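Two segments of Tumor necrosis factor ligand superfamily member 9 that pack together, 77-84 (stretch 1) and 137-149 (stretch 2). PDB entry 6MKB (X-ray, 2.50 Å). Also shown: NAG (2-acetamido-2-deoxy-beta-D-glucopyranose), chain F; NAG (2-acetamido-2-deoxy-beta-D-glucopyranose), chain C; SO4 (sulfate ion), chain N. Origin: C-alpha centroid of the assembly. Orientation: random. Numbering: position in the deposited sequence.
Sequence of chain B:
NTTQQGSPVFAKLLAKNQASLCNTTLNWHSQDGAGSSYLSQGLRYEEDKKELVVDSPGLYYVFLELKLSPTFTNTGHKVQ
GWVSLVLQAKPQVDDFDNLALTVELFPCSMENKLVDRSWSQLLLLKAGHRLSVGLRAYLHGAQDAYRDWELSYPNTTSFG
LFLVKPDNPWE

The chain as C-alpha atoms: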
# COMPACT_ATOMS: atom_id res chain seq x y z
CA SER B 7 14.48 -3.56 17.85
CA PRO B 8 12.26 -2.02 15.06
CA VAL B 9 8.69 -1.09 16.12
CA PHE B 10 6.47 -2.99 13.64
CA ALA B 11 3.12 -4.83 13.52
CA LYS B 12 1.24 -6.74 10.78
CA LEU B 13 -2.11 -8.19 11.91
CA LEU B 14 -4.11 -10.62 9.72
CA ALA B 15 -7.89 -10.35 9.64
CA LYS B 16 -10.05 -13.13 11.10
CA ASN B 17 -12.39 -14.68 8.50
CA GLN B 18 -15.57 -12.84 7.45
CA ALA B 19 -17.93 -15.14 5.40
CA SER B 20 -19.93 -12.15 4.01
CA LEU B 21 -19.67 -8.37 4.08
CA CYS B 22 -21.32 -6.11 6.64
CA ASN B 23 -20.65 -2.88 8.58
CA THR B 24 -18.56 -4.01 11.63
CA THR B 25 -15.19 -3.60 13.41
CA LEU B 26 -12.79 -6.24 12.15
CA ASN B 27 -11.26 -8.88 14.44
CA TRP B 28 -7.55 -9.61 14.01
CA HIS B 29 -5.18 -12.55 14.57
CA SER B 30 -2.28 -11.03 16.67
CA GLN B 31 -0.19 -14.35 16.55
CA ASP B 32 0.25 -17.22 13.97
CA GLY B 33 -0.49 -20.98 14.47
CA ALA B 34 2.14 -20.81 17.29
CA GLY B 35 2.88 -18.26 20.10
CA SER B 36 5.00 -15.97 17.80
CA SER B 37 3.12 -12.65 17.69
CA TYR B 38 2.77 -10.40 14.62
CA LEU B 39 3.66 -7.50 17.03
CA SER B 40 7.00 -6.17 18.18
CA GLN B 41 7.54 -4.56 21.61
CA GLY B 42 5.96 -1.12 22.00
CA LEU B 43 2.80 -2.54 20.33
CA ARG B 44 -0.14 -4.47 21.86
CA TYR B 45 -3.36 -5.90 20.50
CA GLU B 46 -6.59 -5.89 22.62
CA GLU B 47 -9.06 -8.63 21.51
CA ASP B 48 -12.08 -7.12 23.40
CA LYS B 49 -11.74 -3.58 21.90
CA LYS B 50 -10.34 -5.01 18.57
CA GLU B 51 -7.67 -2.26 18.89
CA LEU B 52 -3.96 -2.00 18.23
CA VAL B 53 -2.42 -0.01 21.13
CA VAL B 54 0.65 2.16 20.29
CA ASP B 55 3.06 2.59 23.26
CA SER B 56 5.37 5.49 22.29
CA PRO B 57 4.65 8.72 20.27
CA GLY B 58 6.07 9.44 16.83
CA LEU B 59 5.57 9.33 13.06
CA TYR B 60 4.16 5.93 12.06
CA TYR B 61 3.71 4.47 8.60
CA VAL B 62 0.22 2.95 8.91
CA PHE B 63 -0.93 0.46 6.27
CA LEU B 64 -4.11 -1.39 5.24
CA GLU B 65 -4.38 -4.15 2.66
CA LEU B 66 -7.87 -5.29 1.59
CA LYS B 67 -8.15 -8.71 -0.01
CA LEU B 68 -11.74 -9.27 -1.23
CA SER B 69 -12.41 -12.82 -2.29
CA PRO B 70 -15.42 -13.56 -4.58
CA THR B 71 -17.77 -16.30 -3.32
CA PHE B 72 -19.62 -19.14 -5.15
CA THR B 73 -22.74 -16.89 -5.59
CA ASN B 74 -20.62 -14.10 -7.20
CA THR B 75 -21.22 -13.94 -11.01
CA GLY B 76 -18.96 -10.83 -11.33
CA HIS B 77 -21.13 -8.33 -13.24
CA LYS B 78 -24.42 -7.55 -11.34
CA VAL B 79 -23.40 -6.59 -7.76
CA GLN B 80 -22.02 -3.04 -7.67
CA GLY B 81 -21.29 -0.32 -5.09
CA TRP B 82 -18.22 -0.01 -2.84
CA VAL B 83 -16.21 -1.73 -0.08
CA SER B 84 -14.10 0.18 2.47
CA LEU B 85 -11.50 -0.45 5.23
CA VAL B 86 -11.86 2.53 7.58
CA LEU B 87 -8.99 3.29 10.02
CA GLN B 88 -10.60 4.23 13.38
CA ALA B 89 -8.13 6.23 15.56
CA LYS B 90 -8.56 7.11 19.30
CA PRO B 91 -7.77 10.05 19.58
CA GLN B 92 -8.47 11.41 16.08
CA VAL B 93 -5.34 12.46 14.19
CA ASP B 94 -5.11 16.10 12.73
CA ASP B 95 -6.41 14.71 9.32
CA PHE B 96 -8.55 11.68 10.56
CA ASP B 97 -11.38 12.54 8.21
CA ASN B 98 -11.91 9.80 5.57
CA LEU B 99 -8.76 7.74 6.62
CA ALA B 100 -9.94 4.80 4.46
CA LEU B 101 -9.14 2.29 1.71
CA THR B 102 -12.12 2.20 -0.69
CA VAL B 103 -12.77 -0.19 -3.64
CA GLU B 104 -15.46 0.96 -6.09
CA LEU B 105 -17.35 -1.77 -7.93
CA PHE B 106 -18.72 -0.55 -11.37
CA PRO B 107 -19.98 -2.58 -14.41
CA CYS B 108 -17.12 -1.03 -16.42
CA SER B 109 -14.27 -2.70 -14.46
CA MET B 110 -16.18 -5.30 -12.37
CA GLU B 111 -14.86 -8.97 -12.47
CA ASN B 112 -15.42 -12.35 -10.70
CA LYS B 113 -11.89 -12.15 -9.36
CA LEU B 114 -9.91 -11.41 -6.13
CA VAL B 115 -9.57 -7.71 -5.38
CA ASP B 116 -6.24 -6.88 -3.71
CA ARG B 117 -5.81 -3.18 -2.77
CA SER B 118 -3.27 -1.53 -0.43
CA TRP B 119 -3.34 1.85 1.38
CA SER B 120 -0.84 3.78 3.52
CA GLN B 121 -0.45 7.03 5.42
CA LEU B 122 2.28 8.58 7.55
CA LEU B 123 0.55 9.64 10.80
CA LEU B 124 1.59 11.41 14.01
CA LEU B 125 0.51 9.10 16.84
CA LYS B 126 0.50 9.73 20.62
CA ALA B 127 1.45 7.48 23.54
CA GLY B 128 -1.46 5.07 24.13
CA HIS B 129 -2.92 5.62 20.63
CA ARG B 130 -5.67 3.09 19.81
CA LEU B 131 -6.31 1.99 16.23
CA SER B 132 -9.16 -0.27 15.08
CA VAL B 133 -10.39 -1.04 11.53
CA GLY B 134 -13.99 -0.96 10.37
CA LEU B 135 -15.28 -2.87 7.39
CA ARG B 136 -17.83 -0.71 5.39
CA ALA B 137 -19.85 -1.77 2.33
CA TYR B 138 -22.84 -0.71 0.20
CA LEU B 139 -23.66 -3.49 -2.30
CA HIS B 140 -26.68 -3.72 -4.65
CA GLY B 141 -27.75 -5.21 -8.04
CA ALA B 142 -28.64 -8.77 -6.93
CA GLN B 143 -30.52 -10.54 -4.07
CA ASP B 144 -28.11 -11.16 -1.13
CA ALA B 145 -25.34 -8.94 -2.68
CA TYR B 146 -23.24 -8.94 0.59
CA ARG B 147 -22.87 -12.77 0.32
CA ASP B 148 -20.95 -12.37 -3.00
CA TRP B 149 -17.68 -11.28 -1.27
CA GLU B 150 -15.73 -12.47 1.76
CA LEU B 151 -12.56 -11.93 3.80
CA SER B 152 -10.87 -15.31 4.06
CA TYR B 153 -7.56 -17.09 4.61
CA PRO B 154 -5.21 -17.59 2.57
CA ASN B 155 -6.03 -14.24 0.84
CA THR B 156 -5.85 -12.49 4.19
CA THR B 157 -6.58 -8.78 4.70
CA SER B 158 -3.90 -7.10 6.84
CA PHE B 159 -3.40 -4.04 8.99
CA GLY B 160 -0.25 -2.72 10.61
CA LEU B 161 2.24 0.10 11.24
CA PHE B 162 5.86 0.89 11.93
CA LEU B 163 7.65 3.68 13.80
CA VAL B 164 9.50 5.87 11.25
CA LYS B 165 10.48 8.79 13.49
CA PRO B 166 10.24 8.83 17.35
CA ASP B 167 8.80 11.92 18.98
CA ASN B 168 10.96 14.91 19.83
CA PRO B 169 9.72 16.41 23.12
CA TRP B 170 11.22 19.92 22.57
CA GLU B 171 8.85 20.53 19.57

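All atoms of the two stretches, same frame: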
# COMPACT_ATOMS: atom_id res chain seq x y z
N HIS B 77 -20.71 -9.53 -12.50
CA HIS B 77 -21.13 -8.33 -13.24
C HIS B 77 -22.52 -7.75 -12.92
O HIS B 77 -23.00 -6.92 -13.68
CB HIS B 77 -21.04 -8.65 -14.72
CG HIS B 77 -19.70 -9.20 -15.12
ND1 HIS B 77 -18.60 -8.38 -15.29
CD2 HIS B 77 -19.32 -10.48 -15.35
CE1 HIS B 77 -17.60 -9.18 -15.63
NE2 HIS B 77 -17.99 -10.45 -15.69
N LYS B 78 -23.11 -8.08 -11.76
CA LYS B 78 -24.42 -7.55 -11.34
C LYS B 78 -24.29 -6.70 -10.06
O LYS B 78 -24.85 -5.61 -9.98
CB LYS B 78 -25.43 -8.70 -11.11
CG LYS B 78 -26.08 -9.19 -12.38
CD LYS B 78 -26.84 -10.49 -12.15
CE LYS B 78 -27.48 -10.95 -13.44
NZ LYS B 78 -28.49 -12.01 -13.21
N VAL B 79 -23.58 -7.24 -9.05
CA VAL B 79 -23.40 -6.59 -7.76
C VAL B 79 -22.40 -5.44 -7.87
O VAL B 79 -21.23 -5.66 -8.17
CB VAL B 79 -23.00 -7.60 -6.66
CG1 VAL B 79 -22.65 -6.89 -5.36
CG2 VAL B 79 -24.12 -8.61 -6.43
N GLN B 80 -22.86 -4.23 -7.60
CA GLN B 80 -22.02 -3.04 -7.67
C GLN B 80 -22.16 -2.23 -6.37
O GLN B 80 -22.95 -2.58 -5.48
CB GLN B 80 -22.33 -2.21 -8.93
CG GLN B 80 -23.78 -1.82 -9.11
CD GLN B 80 -23.95 -1.03 -10.38
OE1 GLN B 80 -23.44 0.07 -10.54
NE2 GLN B 80 -24.69 -1.57 -11.33
N GLY B 81 -21.35 -1.18 -6.26
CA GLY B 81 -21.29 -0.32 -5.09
C GLY B 81 -19.86 -0.07 -4.67
O GLY B 81 -19.02 0.29 -5.49
N TRP B 82 -19.56 -0.26 -3.37
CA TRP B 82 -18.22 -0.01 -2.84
C TRP B 82 -17.95 -0.78 -1.55
O TRP B 82 -18.87 -1.12 -0.82
CB TRP B 82 -18.01 1.50 -2.59
CG TRP B 82 -19.06 2.13 -1.73
CD1 TRP B 82 -20.18 2.79 -2.16
CD2 TRP B 82 -19.08 2.19 -0.30
NE1 TRP B 82 -20.90 3.25 -1.08
CE2 TRP B 82 -20.24 2.89 0.08
CE3 TRP B 82 -18.22 1.71 0.71
CZ2 TRP B 82 -20.60 3.10 1.42
CZ3 TRP B 82 -18.56 1.94 2.04
CH2 TRP B 82 -19.74 2.61 2.38
N VAL B 83 -16.68 -1.06 -1.30
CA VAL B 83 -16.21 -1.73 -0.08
C VAL B 83 -15.05 -0.90 0.47
O VAL B 83 -14.16 -0.50 -0.29
CB VAL B 83 -15.83 -3.22 -0.27
CG1 VAL B 83 -15.50 -3.87 1.07
CG2 VAL B 83 -16.95 -3.98 -0.97
N SER B 84 -15.07 -0.64 1.77
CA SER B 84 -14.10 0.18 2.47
C SER B 84 -13.51 -0.48 3.70
O SER B 84 -14.21 -1.21 4.41
CB SER B 84 -14.80 1.45 2.93
OG SER B 84 -14.30 2.58 2.26
N ALA B 137 -19.44 -1.33 3.66
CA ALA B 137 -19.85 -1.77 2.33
C ALA B 137 -21.31 -1.41 2.01
O ALA B 137 -22.19 -1.54 2.86
CB ALA B 137 -19.65 -3.28 2.18
N TYR B 138 -21.54 -0.94 0.79
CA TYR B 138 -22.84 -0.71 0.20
C TYR B 138 -22.86 -1.49 -1.11
O TYR B 138 -22.16 -1.12 -2.05
CB TYR B 138 -23.15 0.79 -0.01
CG TYR B 138 -24.43 1.01 -0.79
CD1 TYR B 138 -25.64 0.46 -0.36
CD2 TYR B 138 -24.43 1.74 -1.97
CE1 TYR B 138 -26.81 0.63 -1.09
CE2 TYR B 138 -25.61 1.94 -2.70
CZ TYR B 138 -26.80 1.39 -2.24
OH TYR B 138 -27.97 1.58 -2.94
N LEU B 139 -23.58 -2.62 -1.13
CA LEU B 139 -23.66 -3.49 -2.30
C LEU B 139 -25.10 -3.67 -2.72
O LEU B 139 -25.98 -3.84 -1.87
CB LEU B 139 -22.99 -4.86 -2.03
CG LEU B 139 -21.48 -4.83 -1.72
CD1 LEU B 139 -21.01 -6.13 -1.08
CD2 LEU B 139 -20.65 -4.42 -2.94
N HIS B 140 -25.35 -3.59 -4.05
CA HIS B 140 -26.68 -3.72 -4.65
C HIS B 140 -26.58 -4.24 -6.11
O HIS B 140 -25.49 -4.19 -6.69
CB HIS B 140 -27.40 -2.35 -4.61
CG HIS B 140 -26.70 -1.29 -5.41
ND1 HIS B 140 -27.09 -0.99 -6.70
CD2 HIS B 140 -25.62 -0.54 -5.09
CE1 HIS B 140 -26.27 -0.03 -7.11
NE2 HIS B 140 -25.36 0.26 -6.17
N GLY B 141 -27.70 -4.69 -6.67
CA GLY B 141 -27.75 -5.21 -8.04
C GLY B 141 -28.25 -6.63 -8.16
O GLY B 141 -28.67 -7.05 -9.24
N ALA B 142 -28.18 -7.39 -7.05
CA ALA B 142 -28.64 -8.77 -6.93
C ALA B 142 -29.12 -9.07 -5.51
O ALA B 142 -28.71 -8.38 -4.56
CB ALA B 142 -27.52 -9.74 -7.31
N GLN B 143 -30.02 -10.07 -5.37
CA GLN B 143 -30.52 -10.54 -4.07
C GLN B 143 -29.36 -11.17 -3.32
O GLN B 143 -28.62 -11.97 -3.88
CB GLN B 143 -31.65 -11.57 -4.20
CG GLN B 143 -33.00 -10.99 -4.60
CD GLN B 143 -34.10 -11.77 -3.93
OE1 GLN B 143 -34.70 -11.33 -2.94
NE2 GLN B 143 -34.38 -12.97 -4.43
N ASP B 144 -29.17 -10.74 -2.08
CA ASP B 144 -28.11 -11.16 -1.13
C ASP B 144 -26.69 -10.78 -1.64
O ASP B 144 -25.74 -11.59 -1.56
CB ASP B 144 -28.18 -12.67 -0.77
CG ASP B 144 -29.46 -13.06 -0.07
OD1 ASP B 144 -29.60 -12.77 1.14
OD2 ASP B 144 -30.34 -13.67 -0.73
N ALA B 145 -26.55 -9.52 -2.11
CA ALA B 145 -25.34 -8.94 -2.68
C ALA B 145 -24.10 -9.00 -1.75
O ALA B 145 -22.97 -9.13 -2.24
CB ALA B 145 -25.62 -7.51 -3.08
N TYR B 146 -24.31 -8.92 -0.42
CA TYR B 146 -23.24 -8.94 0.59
C TYR B 146 -22.64 -10.34 0.75
O TYR B 146 -21.56 -10.46 1.32
CB TYR B 146 -23.76 -8.41 1.94
CG TYR B 146 -24.15 -6.95 1.87
CD1 TYR B 146 -23.19 -5.95 1.97
CD2 TYR B 146 -25.47 -6.57 1.64
CE1 TYR B 146 -23.53 -4.60 1.86
CE2 TYR B 146 -25.83 -5.22 1.52
CZ TYR B 146 -24.85 -4.24 1.63
OH TYR B 146 -25.17 -2.91 1.52
N ARG B 147 -23.33 -11.37 0.27
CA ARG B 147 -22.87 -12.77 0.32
C ARG B 147 -21.89 -13.09 -0.82
O ARG B 147 -21.26 -14.13 -0.78
CB ARG B 147 -24.06 -13.75 0.25
CG ARG B 147 -25.12 -13.58 1.35
CD ARG B 147 -24.97 -14.55 2.49
NE ARG B 147 -26.18 -14.61 3.31
CZ ARG B 147 -27.18 -15.47 3.13
NH1 ARG B 147 -27.15 -16.33 2.11
NH2 ARG B 147 -28.24 -15.45 3.92
N ASP B 148 -21.76 -12.19 -1.81
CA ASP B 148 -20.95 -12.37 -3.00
C ASP B 148 -19.46 -12.08 -2.78
O ASP B 148 -18.65 -12.38 -3.65
CB ASP B 148 -21.53 -11.54 -4.17
CG ASP B 148 -22.80 -12.15 -4.78
OD1 ASP B 148 -23.40 -13.08 -4.15
OD2 ASP B 148 -23.20 -11.71 -5.89
N TRP B 149 -19.08 -11.56 -1.61
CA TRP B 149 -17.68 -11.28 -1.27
C TRP B 149 -17.40 -11.70 0.14
O TRP B 149 -18.31 -11.69 0.97
CB TRP B 149 -17.32 -9.80 -1.46
CG TRP B 149 -17.43 -9.30 -2.87
CD1 TRP B 149 -18.50 -8.68 -3.43
CD2 TRP B 149 -16.43 -9.39 -3.90
NE1 TRP B 149 -18.21 -8.33 -4.73
CE2 TRP B 149 -16.95 -8.75 -5.05
CE3 TRP B 149 -15.11 -9.89 -3.95
CZ2 TRP B 149 -16.21 -8.62 -6.24
CZ3 TRP B 149 -14.37 -9.74 -5.11
CH2 TRP B 149 -14.91 -9.11 -6.24
C1 NAG F . -26.00 3.26 2.30
C2 NAG F . -25.68 4.14 1.09
C3 NAG F . -26.94 4.80 0.51
C4 NAG F . -28.07 3.79 0.27
C5 NAG F . -28.32 2.95 1.53
C6 NAG F . -29.30 1.80 1.27
C7 NAG F . -23.51 5.29 0.79
C8 NAG F . -22.59 6.30 1.40
N2 NAG F . -24.66 5.12 1.45
O3 NAG F . -26.63 5.46 -0.72
O4 NAG F . -29.25 4.50 -0.14
O5 NAG F . -27.10 2.38 2.02
O6 NAG F . -29.23 0.87 2.35
O7 NAG F . -23.22 4.69 -0.23
C1 NAG C . -23.16 0.17 5.60
C2 NAG C . -24.56 -0.26 5.18
C3 NAG C . -24.93 0.44 3.87
C4 NAG C . -24.70 1.96 3.91
C5 NAG C . -23.31 2.28 4.46
C6 NAG C . -23.11 3.78 4.69
C7 NAG C . -25.26 -2.63 5.45
C8 NAG C . -24.70 -4.01 5.29
N2 NAG C . -24.52 -1.68 4.89
O3 NAG C . -26.29 0.13 3.52
O4 NAG C . -24.83 2.50 2.60
O5 NAG C . -23.09 1.60 5.70
O6 NAG C . -21.70 3.99 4.78
O7 NAG C . -26.32 -2.45 6.02
S SO4 N . -15.52 -12.72 -15.21
O1 SO4 N . -14.56 -12.28 -14.17
O2 SO4 N . -16.89 -12.81 -14.65
O3 SO4 N . -15.13 -14.05 -15.73
O4 SO4 N . -15.51 -11.72 -16.31

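Within the two stretches of Tumor necrosis factor ligand superfamily member 9, residues 80-83 pair antiparallel with 137-140; the contact as a whole buries 669 Å², both sides summed. At the start of stretch 1, His77 does not touch stretch 2; its NE2 donates a hydrogen bond to O4 of a sulfate ion (2.9 Å), probably from the crystallisation liquor. Lys78 contributes mainly backbone: its O receives a CA-H...O contact from Gly141 CA (3.5 Å), while its side chain starts sideways and its end leads out of the contact. Gly141 has phi/psi of 122/-20, a conformation that calls for glycine, and an ideal CB there would lie 2.1 Å from Lys78 O, a clash.

Val79 is the apolar plug of the contact and has the largest covered area of any residue in it. Val79 CG1 lies 3.9 Å from Leu139 CB and Val79 CG2 3.7 Å from Ala142 CB, while Ala145 CB is 3.8 Å from both Val79 CG1 and Val79 CG2, so one valine touches the strand at Leu139, the loop at Ala142 and the start of the 3-10 segment at Ala145. Val79 CG2 also lies 3.3 Å from Asp148 OD2, a close approach of a methyl to a carboxylate oxygen.

Gln80 opens the ladder with a reciprocal pair of backbone hydrogen bonds, Gln80 N to His140 O (2.8 Å) and His140 N to Gln80 O (3.0 Å). Both side chains leave the same face of the sheet, and Gln80 CG meets His140 CE1 at 3.7 Å.

Gly81 marks the corner where the chain turns. Its CA sits 3.3 Å from Tyr138 O in a CA-H...O contact, leaving no room for a side chain: an ideal CB would fall 1.9 Å from Tyr138 O, and the backbone angles of 133/-130 by themselves call for glycine.

Trp82 repeats the reciprocal pattern, with Trp82 N to Tyr138 O at 3.0 Å and Tyr138 N to Trp82 O at 3.1 Å. Its indole, set by a p rotamer, lies with one face over the backbone of Ala137 and Tyr138; Trp82 CE2 packs on Tyr138 CB (3.6 Å), and the two aromatic systems meet obliquely, planes at 53°. Trp82 NE1 donates a hydrogen bond to O7 of the chain F NAG (2.9 Å), whose C4 lies over a face of the Tyr138 ring.

Val83 turns to the other face, which it shares with Ala137. Its CG2 lies 4.2 Å from both Ala137 CB and Leu139 CD2, a looser apolar contact than that of Val79. Ser84 closes the stretch without contacting stretch 2; its OG is hydrogen-bonded elsewhere in the structure.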